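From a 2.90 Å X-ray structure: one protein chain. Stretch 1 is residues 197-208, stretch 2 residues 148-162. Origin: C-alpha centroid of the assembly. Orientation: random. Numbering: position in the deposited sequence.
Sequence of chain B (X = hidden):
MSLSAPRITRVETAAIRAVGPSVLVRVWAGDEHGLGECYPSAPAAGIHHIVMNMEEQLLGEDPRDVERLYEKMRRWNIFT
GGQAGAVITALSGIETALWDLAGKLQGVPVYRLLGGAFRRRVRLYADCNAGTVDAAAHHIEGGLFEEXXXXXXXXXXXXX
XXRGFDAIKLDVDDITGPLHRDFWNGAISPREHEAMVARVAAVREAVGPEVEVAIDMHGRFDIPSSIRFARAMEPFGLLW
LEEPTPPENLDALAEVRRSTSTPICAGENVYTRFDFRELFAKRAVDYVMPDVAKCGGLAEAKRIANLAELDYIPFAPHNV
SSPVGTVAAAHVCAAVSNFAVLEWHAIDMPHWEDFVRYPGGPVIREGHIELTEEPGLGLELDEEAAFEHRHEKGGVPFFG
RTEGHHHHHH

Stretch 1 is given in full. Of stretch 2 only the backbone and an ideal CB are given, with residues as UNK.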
# COMPACT_ATOMS: atom_id res chain seq x y z
N VAL B 197 -28.15 12.55 13.14
CA VAL B 197 -29.33 11.73 13.27
C VAL B 197 -30.48 12.39 12.50
O VAL B 197 -31.36 11.73 11.95
CB VAL B 197 -29.74 11.58 14.73
CG1 VAL B 197 -30.94 10.67 14.84
CG2 VAL B 197 -28.59 11.03 15.53
N ALA B 198 -30.45 13.72 12.48
CA ALA B 198 -31.49 14.46 11.79
C ALA B 198 -31.46 14.11 10.32
O ALA B 198 -32.50 13.86 9.72
CB ALA B 198 -31.28 15.95 11.98
N ARG B 199 -30.26 14.09 9.74
CA ARG B 199 -30.12 13.77 8.33
C ARG B 199 -30.72 12.40 8.10
O ARG B 199 -31.50 12.19 7.17
CB ARG B 199 -28.65 13.79 7.91
CG ARG B 199 -28.41 13.44 6.44
CD ARG B 199 -29.23 14.35 5.49
NE ARG B 199 -28.78 15.74 5.50
CZ ARG B 199 -27.55 16.13 5.15
NH1 ARG B 199 -26.66 15.23 4.75
NH2 ARG B 199 -27.23 17.42 5.21
N VAL B 200 -30.37 11.47 8.98
CA VAL B 200 -30.87 10.12 8.86
C VAL B 200 -32.39 10.13 8.90
O VAL B 200 -33.04 9.76 7.93
CB VAL B 200 -30.30 9.21 9.98
CG1 VAL B 200 -30.60 7.75 9.69
CG2 VAL B 200 -28.80 9.41 10.08
N ALA B 201 -32.96 10.58 10.01
CA ALA B 201 -34.42 10.61 10.15
C ALA B 201 -35.14 11.18 8.93
O ALA B 201 -36.07 10.58 8.40
CB ALA B 201 -34.80 11.39 11.39
N ALA B 202 -34.68 12.35 8.49
CA ALA B 202 -35.26 13.06 7.36
C ALA B 202 -35.37 12.22 6.11
O ALA B 202 -36.38 12.26 5.41
CB ALA B 202 -34.42 14.28 7.06
N VAL B 203 -34.32 11.46 5.83
CA VAL B 203 -34.32 10.64 4.63
C VAL B 203 -35.19 9.40 4.79
O VAL B 203 -35.90 8.99 3.87
CB VAL B 203 -32.87 10.25 4.27
CG1 VAL B 203 -32.82 9.59 2.91
CG2 VAL B 203 -32.01 11.50 4.26
N ARG B 204 -35.17 8.80 5.98
CA ARG B 204 -35.98 7.61 6.22
C ARG B 204 -37.48 7.90 6.08
O ARG B 204 -38.18 7.24 5.30
CB ARG B 204 -35.66 7.04 7.61
CG ARG B 204 -36.58 5.91 8.06
CD ARG B 204 -36.65 4.77 7.04
NE ARG B 204 -35.49 3.89 7.13
CZ ARG B 204 -35.19 2.93 6.25
NH1 ARG B 204 -35.96 2.72 5.19
NH2 ARG B 204 -34.11 2.18 6.45
N GLU B 205 -37.97 8.89 6.82
CA GLU B 205 -39.39 9.25 6.81
C GLU B 205 -39.87 9.57 5.41
O GLU B 205 -41.03 9.36 5.08
CB GLU B 205 -39.65 10.45 7.73
CG GLU B 205 -41.13 10.84 7.85
CD GLU B 205 -41.38 11.98 8.85
OE1 GLU B 205 -42.56 12.37 9.05
OE2 GLU B 205 -40.40 12.50 9.44
N ALA B 206 -38.97 10.08 4.58
CA ALA B 206 -39.34 10.45 3.22
C ALA B 206 -39.52 9.27 2.29
O ALA B 206 -40.58 9.10 1.69
CB ALA B 206 -38.30 11.40 2.65
N VAL B 207 -38.48 8.45 2.18
CA VAL B 207 -38.51 7.32 1.27
C VAL B 207 -39.31 6.11 1.68
O VAL B 207 -39.74 5.34 0.84
CB VAL B 207 -37.09 6.86 0.95
CG1 VAL B 207 -37.13 5.92 -0.22
CG2 VAL B 207 -36.22 8.06 0.62
N GLY B 208 -39.53 5.93 2.98
CA GLY B 208 -40.30 4.78 3.40
C GLY B 208 -39.47 3.64 3.93
O GLY B 208 -38.25 3.59 3.70
N UNK B 148 -30.99 24.30 4.67
CA UNK B 148 -31.87 23.15 4.70
C UNK B 148 -31.35 22.16 3.69
O UNK B 148 -31.94 21.97 2.64
CB UNK B 148 -33.32 23.53 4.41
N UNK B 149 -30.23 21.52 4.01
CA UNK B 149 -29.63 20.54 3.13
C UNK B 149 -30.53 19.30 3.07
O UNK B 149 -30.68 18.68 2.02
CB UNK B 149 -28.22 20.18 3.60
N UNK B 150 -31.12 18.96 4.21
CA UNK B 150 -32.01 17.82 4.30
C UNK B 150 -32.93 17.76 3.10
O UNK B 150 -33.22 16.69 2.56
CB UNK B 150 -32.83 17.88 5.59
N UNK B 151 -33.40 18.93 2.67
CA UNK B 151 -34.27 19.03 1.51
C UNK B 151 -33.53 18.42 0.32
O UNK B 151 -33.96 17.41 -0.25
CB UNK B 151 -34.67 20.48 1.24
N UNK B 152 -32.41 19.03 -0.05
CA UNK B 152 -31.60 18.57 -1.17
C UNK B 152 -31.38 17.07 -1.16
O UNK B 152 -31.44 16.41 -2.20
CB UNK B 152 -30.25 19.28 -1.16
N UNK B 153 -31.14 16.50 0.01
CA UNK B 153 -30.90 15.08 0.08
C UNK B 153 -32.14 14.24 -0.16
O UNK B 153 -32.07 13.21 -0.82
CB UNK B 153 -30.30 14.73 1.45
N UNK B 154 -33.28 14.68 0.37
CA UNK B 154 -34.52 13.94 0.16
C UNK B 154 -34.85 13.96 -1.34
O UNK B 154 -35.38 12.99 -1.90
CB UNK B 154 -35.66 14.54 0.99
N UNK B 155 -34.52 15.07 -1.99
CA UNK B 155 -34.78 15.21 -3.42
C UNK B 155 -34.05 14.09 -4.14
O UNK B 155 -34.64 13.34 -4.90
CB UNK B 155 -34.34 16.58 -3.94
N UNK B 156 -32.75 13.98 -3.90
CA UNK B 156 -31.98 12.94 -4.55
C UNK B 156 -32.52 11.56 -4.18
O UNK B 156 -32.80 10.75 -5.06
CB UNK B 156 -30.50 13.06 -4.17
N UNK B 157 -32.67 11.30 -2.88
CA UNK B 157 -33.19 10.01 -2.44
C UNK B 157 -34.34 9.58 -3.35
O UNK B 157 -34.32 8.50 -3.92
CB UNK B 157 -33.65 10.08 -0.98
N UNK B 158 -35.33 10.46 -3.49
CA UNK B 158 -36.49 10.21 -4.34
C UNK B 158 -36.13 10.11 -5.80
O UNK B 158 -36.74 9.35 -6.55
CB UNK B 158 -37.53 11.31 -4.15
N UNK B 159 -35.13 10.89 -6.21
CA UNK B 159 -34.67 10.87 -7.58
C UNK B 159 -34.18 9.46 -7.90
O UNK B 159 -34.41 8.94 -8.99
CB UNK B 159 -33.57 11.91 -7.81
N UNK B 160 -33.52 8.84 -6.92
CA UNK B 160 -32.98 7.49 -7.08
C UNK B 160 -34.08 6.43 -7.14
O UNK B 160 -34.03 5.49 -7.94
CB UNK B 160 -32.02 7.17 -5.93
N UNK B 161 -35.08 6.57 -6.28
CA UNK B 161 -36.19 5.63 -6.24
C UNK B 161 -36.89 5.71 -7.59
O UNK B 161 -37.23 4.69 -8.19
CB UNK B 161 -37.15 5.93 -5.09
N UNK B 162 -37.11 6.93 -8.06
CA UNK B 162 -37.75 7.15 -9.35
C UNK B 162 -36.91 6.50 -10.43
O UNK B 162 -37.42 5.80 -11.31
CB UNK B 162 -37.94 8.64 -9.63

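Helices 197-207 and 149-162 run in roughly the same direction, at 39°, with their axes approaching to 9.4 Å; the helical repeat brings positions of stretch 2 round to stretch 1 at intervals of three and four.

Position 148 precedes the helix, its CB direction away from stretch 1; phi/psi of -149/72 leaves many residues possible, and it is Gly148. At 149 the CB points toward stretch 1 and already lies 3.3 Å from Arg199 NH2. A small side chain suits such crowding, and Ser149 fits, its OG hydrogen-bonded elsewhere in the structure.

Position 150 points sideways, with its CB 4.2 Å from Ala202 CB and 4.6 Å from Arg199 NE. The nearby donor favours an acceptor: Asp, Asn, Glu or Gln would serve. The residue is Asn150, whose OD1 lies near the guanidinium plane and accepts a weak hydrogen bond from Arg199 NE at 3.5 Å.

Positions 151 and 152 find nothing of stretch 1 near their CB atoms, and polar residues are acceptable; they are Glu151 and Glu152.

At 153 the CB points toward stretch 1, 4.2 Å from Arg199 CD and 4.6 Å from Val203 CG2. A long aliphatic chain, an aromatic ring or an acid could exploit this mixture of methylene, methyl and charge. Tyr153 adopts chi1 m and lays its ring flat against the Arg199 guanidinium, planes at 14°; Arg199 CZ sits 3.8 Å from the Tyr153 ring centroid, a cation-pi arrangement over the face.

Position 154 is sideways, with its CB 4.4 Å from Ala206 CB. The alanines at 202 and 206 leave a shallow apolar surface for Leu, Ile, Val or Met. Ile154 covers both: Ile154 CG2 lies 3.3 Å from Ala206 CB, and Ile154 CD1 touches both alanines, 4.1 Å from Ala206 CB and 4.3 Å from Ala202 CB.

Positions 155 and 156 are out of reach, their choice unconstrained here; they are Ala155 and Val156.

At 157 the CB points toward stretch 1, 3.6 Å from Val207 CG2 and 4.0 Å from Val203 CG1. Little space remains, favouring a small apolar residue, and Ala157 packs its methyl against both valines.

Position 158 points sideways with no neighbour close to its CB; a longer chain, such as Lys, Arg, Gln or Met, could readily return to stretch 1. Arg158 does so, placing one guanidinium face over Ala206 CB.

Positions 159 and 160 are out of reach, so stretch 1 sets no preference between polar and apolar side chains; they are Glu159 and Ala160. At 161 the CB points toward stretch 1, 4.9 Å from Val207 CG1, inviting a medium aliphatic residue; Val161 brings its CG2 to 3.7 Å from Val207 CG1. Position 162 is also out of reach and equally free; it is Glu162.

Stretch 2 148-162: GSNEEYIAVAREAVE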
# COMPACT_ATOMS: atom_id res chain seq x y z
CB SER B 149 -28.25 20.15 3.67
OG SER B 149 -27.49 21.30 4.00
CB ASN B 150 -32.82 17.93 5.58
CG ASN B 150 -31.94 18.12 6.78
OD1 ASN B 150 -31.38 17.15 7.33
ND2 ASN B 150 -31.77 19.37 7.20
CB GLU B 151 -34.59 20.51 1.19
CG GLU B 151 -35.61 21.21 2.10
CD GLU B 151 -35.92 22.66 1.64
OE1 GLU B 151 -36.24 22.88 0.44
OE2 GLU B 151 -35.87 23.59 2.48
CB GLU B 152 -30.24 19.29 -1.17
CG GLU B 152 -30.28 20.78 -1.55
CD GLU B 152 -31.12 21.63 -0.60
OE1 GLU B 152 -30.86 21.57 0.63
OE2 GLU B 152 -32.02 22.36 -1.08
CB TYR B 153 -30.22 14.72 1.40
CG TYR B 153 -28.82 15.29 1.46
CD1 TYR B 153 -28.61 16.60 1.90
CD2 TYR B 153 -27.74 14.59 0.92
CE1 TYR B 153 -27.36 17.19 1.80
CE2 TYR B 153 -26.49 15.18 0.81
CZ TYR B 153 -26.30 16.48 1.25
OH TYR B 153 -25.08 17.10 1.11
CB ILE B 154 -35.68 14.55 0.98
CG1 ILE B 154 -35.36 14.52 2.47
CG2 ILE B 154 -36.96 13.77 0.74
CD1 ILE B 154 -36.51 14.97 3.36
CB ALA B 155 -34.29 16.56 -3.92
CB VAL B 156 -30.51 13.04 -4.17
CG1 VAL B 156 -29.73 11.91 -4.81
CG2 VAL B 156 -29.97 14.39 -4.63
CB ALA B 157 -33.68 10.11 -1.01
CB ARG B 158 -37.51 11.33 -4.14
CG ARG B 158 -38.14 11.26 -2.79
CD ARG B 158 -39.06 12.40 -2.52
NE ARG B 158 -39.93 12.05 -1.41
CZ ARG B 158 -40.63 12.93 -0.72
NH1 ARG B 158 -40.55 14.22 -1.03
NH2 ARG B 158 -41.41 12.52 0.28
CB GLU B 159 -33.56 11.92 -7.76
CG GLU B 159 -32.59 11.67 -8.91
CD GLU B 159 -33.25 11.64 -10.29
OE1 GLU B 159 -32.55 11.29 -11.27
OE2 GLU B 159 -34.45 11.98 -10.39
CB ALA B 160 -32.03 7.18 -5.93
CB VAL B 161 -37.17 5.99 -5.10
CG1 VAL B 161 -38.11 4.82 -4.84
CG2 VAL B 161 -36.39 6.35 -3.84
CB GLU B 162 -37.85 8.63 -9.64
CG GLU B 162 -39.17 9.25 -9.25
CD GLU B 162 -39.14 10.76 -9.41
OE1 GLU B 162 -38.60 11.24 -10.44
OE2 GLU B 162 -39.66 11.46 -8.52
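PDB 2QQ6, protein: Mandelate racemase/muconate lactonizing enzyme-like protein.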